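Local coordinates for protein CG4930 (Drosophila melanogaster, PDB 3ISM) that inhibits the nuclease EndoG by forming a complex with it, and probably acts as a ribonuclease inhibitor, at residues Asp310-Arg313 and Asp314-Lys318. The protein carries 1 engineered substitution. Sequence-based numbering, arbitrary orientation.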
ATOM      1  N   ASP C 310     -11.866  46.389 -29.304  1.00 31.42           N
ATOM      2  CA  ASP C 310     -11.711  45.134 -30.037  1.00 31.19           C
ATOM      3  C   ASP C 310     -10.954  44.122 -29.194  1.00 30.92           C
ATOM      4  O   ASP C 310     -11.321  42.941 -29.154  1.00 30.78           O
ATOM      5  CB  ASP C 310     -10.958  45.359 -31.353  1.00 31.26           C
ATOM      6  CG  ASP C 310     -11.745  46.185 -32.343  1.00 31.76           C
ATOM      7  OD1 ASP C 310     -11.141  47.089 -32.964  1.00 32.54           O
ATOM      8  OD2 ASP C 310     -12.960  45.932 -32.504  1.00 31.69           O
ATOM      9  N   PHE C 311      -9.904  44.592 -28.520  1.00 30.49           N
ATOM     10  CA  PHE C 311      -9.116  43.729 -27.656  1.00 30.29           C
ATOM     11  C   PHE C 311      -9.956  43.292 -26.461  1.00 29.95           C
ATOM     12  O   PHE C 311      -9.984  42.109 -26.134  1.00 29.69           O
ATOM     13  CB  PHE C 311      -7.816  44.406 -27.200  1.00 30.35           C
ATOM     14  CG  PHE C 311      -6.843  43.460 -26.525  1.00 30.76           C
ATOM     15  CD1 PHE C 311      -6.070  42.580 -27.276  1.00 30.16           C
ATOM     16  CD2 PHE C 311      -6.703  43.454 -25.141  1.00 31.14           C
ATOM     17  CE1 PHE C 311      -5.173  41.709 -26.659  1.00 30.21           C
ATOM     18  CE2 PHE C 311      -5.803  42.587 -24.516  1.00 31.33           C
ATOM     19  CZ  PHE C 311      -5.038  41.714 -25.278  1.00 30.34           C
ATOM     20  N   TRP C 312     -10.665  44.238 -25.841  1.00 29.51           N
ATOM     21  CA  TRP C 312     -11.483  43.928 -24.669  1.00 28.97           C
ATOM     22  C   TRP C 312     -12.524  42.842 -24.963  1.00 28.83           C
ATOM     23  O   TRP C 312     -12.538  41.799 -24.303  1.00 28.26           O
ATOM     24  CB  TRP C 312     -12.141  45.196 -24.096  1.00 28.67           C
ATOM     25  CG  TRP C 312     -13.120  44.953 -22.954  1.00 28.40           C
ATOM     26  CD1 TRP C 312     -14.443  45.319 -22.912  1.00 28.15           C
ATOM     27  CD2 TRP C 312     -12.852  44.292 -21.703  1.00 28.39           C
ATOM     28  NE1 TRP C 312     -15.006  44.936 -21.714  1.00 28.06           N
ATOM     29  CE2 TRP C 312     -14.052  44.304 -20.955  1.00 28.27           C
ATOM     30  CE3 TRP C 312     -11.713  43.697 -21.138  1.00 28.38           C
ATOM     31  CZ2 TRP C 312     -14.144  43.737 -19.676  1.00 27.99           C
ATOM     32  CZ3 TRP C 312     -11.815  43.132 -19.870  1.00 28.02           C
ATOM     33  CH2 TRP C 312     -13.020  43.157 -19.157  1.00 27.83           C
ATOM     34  N   ARG C 313     -13.357  43.079 -25.976  1.00 28.57           N
ATOM     35  CA  ARG C 313     -14.477  42.190 -26.290  1.00 28.62           C
ATOM     36  C   ARG C 313     -14.083  40.819 -26.851  1.00 28.50           C
ATOM     37  O   ARG C 313     -14.570  39.803 -26.367  1.00 28.20           O
ATOM     38  CB  ARG C 313     -15.455  42.875 -27.247  1.00 28.70           C
ATOM     39  CG  ARG C 313     -16.084  44.148 -26.704  1.00 28.70           C
ATOM     40  CD  ARG C 313     -17.275  44.549 -27.542  1.00 29.11           C
ATOM     41  NE  ARG C 313     -16.950  44.607 -28.966  1.00 29.34           N
ATOM     42  CZ  ARG C 313     -16.506  45.690 -29.601  1.00 29.72           C
ATOM     43  NH1 ARG C 313     -16.318  46.834 -28.949  1.00 29.14           N
ATOM     44  NH2 ARG C 313     -16.245  45.628 -30.898  1.00 29.77           N
ATOM     45  N   ASP C 314     -13.204  40.799 -27.853  1.00 28.72           N
ATOM     46  CA  ASP C 314     -12.871  39.575 -28.596  1.00 29.05           C
ATOM     47  C   ASP C 314     -11.755  38.765 -27.953  1.00 29.34           C
ATOM     48  O   ASP C 314     -11.595  37.570 -28.237  1.00 29.31           O
ATOM     49  CB  ASP C 314     -12.468  39.898 -30.039  1.00 29.22           C
ATOM     50  CG  ASP C 314     -13.489  40.761 -30.760  1.00 29.50           C
ATOM     51  OD1 ASP C 314     -14.665  40.787 -30.339  1.00 29.43           O
ATOM     52  OD2 ASP C 314     -13.105  41.415 -31.753  1.00 30.92           O
ATOM     53  N   LYS C 315     -10.972  39.413 -27.102  1.00 29.49           N
ATOM     54  CA  LYS C 315      -9.864  38.727 -26.448  1.00 29.96           C
ATOM     55  C   LYS C 315     -10.094  38.548 -24.948  1.00 29.85           C
ATOM     56  O   LYS C 315     -10.253  37.423 -24.483  1.00 29.93           O
ATOM     57  CB  LYS C 315      -8.522  39.427 -26.738  1.00 30.08           C
ATOM     58  CG  LYS C 315      -8.276  39.732 -28.228  1.00 30.93           C
ATOM     59  CD  LYS C 315      -8.296  38.465 -29.083  1.00 31.53           C
ATOM     60  CE  LYS C 315      -8.084  38.784 -30.553  1.00 32.47           C
ATOM     61  NZ  LYS C 315      -7.911  37.534 -31.357  1.00 33.29           N
ATOM     62  N   MET C 316     -10.133  39.649 -24.202  1.00 29.60           N
ATOM     63  CA  MET C 316     -10.226  39.577 -22.740  1.00 29.41           C
ATOM     64  C   MET C 316     -11.553  39.009 -22.212  1.00 29.45           C
ATOM     65  O   MET C 316     -11.561  38.219 -21.239  1.00 28.87           O
ATOM     66  CB  MET C 316      -9.952  40.938 -22.121  1.00 29.46           C
ATOM     67  CG  MET C 316      -8.575  41.484 -22.427  1.00 29.84           C
ATOM     68  SD  MET C 316      -8.089  42.767 -21.267  1.00 28.83           S
ATOM     69  CE  MET C 316      -7.735  41.767 -19.815  1.00 30.61           C
ATOM     70  N   VAL C 317     -12.656  39.405 -22.859  1.00 29.02           N
ATOM     71  CA  VAL C 317     -13.985  38.883 -22.535  1.00 29.12           C
ATOM     72  C   VAL C 317     -14.212  37.504 -23.170  1.00 29.39           C
ATOM     73  O   VAL C 317     -14.427  36.521 -22.456  1.00 29.29           O
ATOM     74  CB  VAL C 317     -15.118  39.853 -22.965  1.00 29.25           C
ATOM     75  CG1 VAL C 317     -16.498  39.201 -22.796  1.00 28.41           C
ATOM     76  CG2 VAL C 317     -15.042  41.153 -22.175  1.00 28.82           C
ATOM     77  N   LYS C 318     -14.142  37.446 -24.502  1.00 29.52           N
ATOM     78  CA  LYS C 318     -14.480  36.245 -25.270  1.00 30.00           C
ATOM     79  C   LYS C 318     -13.662  35.018 -24.873  1.00 30.07           C
ATOM     80  O   LYS C 318     -14.214  33.928 -24.713  1.00 29.96           O
ATOM     81  CB  LYS C 318     -14.345  36.511 -26.774  1.00 30.15           C
ATOM     82  CG  LYS C 318     -14.651  35.308 -27.670  1.00 30.74           C
ATOM     83  CD  LYS C 318     -14.958  35.748 -29.109  1.00 31.98           C
ATOM     84  CE  LYS C 318     -13.696  36.085 -29.905  1.00 31.52           C
ATOM     85  NZ  LYS C 318     -14.012  36.805 -31.176  1.00 31.34           N
TER
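Met316 slots between the rings of Phe311 and Trp312 and illustrates how aromatic residues of one helical turn can pack against the next. Both rings stand with CG anti to the backbone N (chi1 -169° and 174°), which swings them along the helix toward the following turn. Met316 CB lies 3.4 Å from Trp312 CE3, and its CG 3.6 Å from Phe311 CE2. The sulfur continues between them, lying in the plane of the indole at its edge, 5.0 Å from the centre of the six-membered ring, and meeting the phenyl ring obliquely. Val317 CG2 sits over the indole face, 3.8 Å from the centre of the same ring, while Lys315 CB covers a face of Phe311 nearer its rim. Replacing Trp312 by an alanine is likely to leave Val317 CG2 and Met316 SD without their aromatic partner and Lys345 O without its indole N-H donor. Beyond the turn, Val303 of helix 290-305 touches the side chains of both aromatic residues.

The other side is looser and polar. Asp310 and Arg313 are exposed, and Arg313 NH2 stands 3.7 Å from Asp310 OD2, a long salt bridge in which no N-H points at the oxygen. Asp310 and Asp314 come within 4.6 Å (OD2 to OD2), like charges that would probably repel, an effect Arg313 may partly offset.

The backbone widens beneath these side chains. Phe311 O accepts from both Lys315 N and Met316 N, the latter bond (Met316 N to Phe311 O, 3.1 Å) being the straighter, at 163°; Val317 N then bonds to Trp312 O, and Lys318 N to Arg313 O, five residues back. This passage from i+4 to i+5 bonding is the signature of a pi-type turn, here in the short helix 309-317 of an all-helical domain.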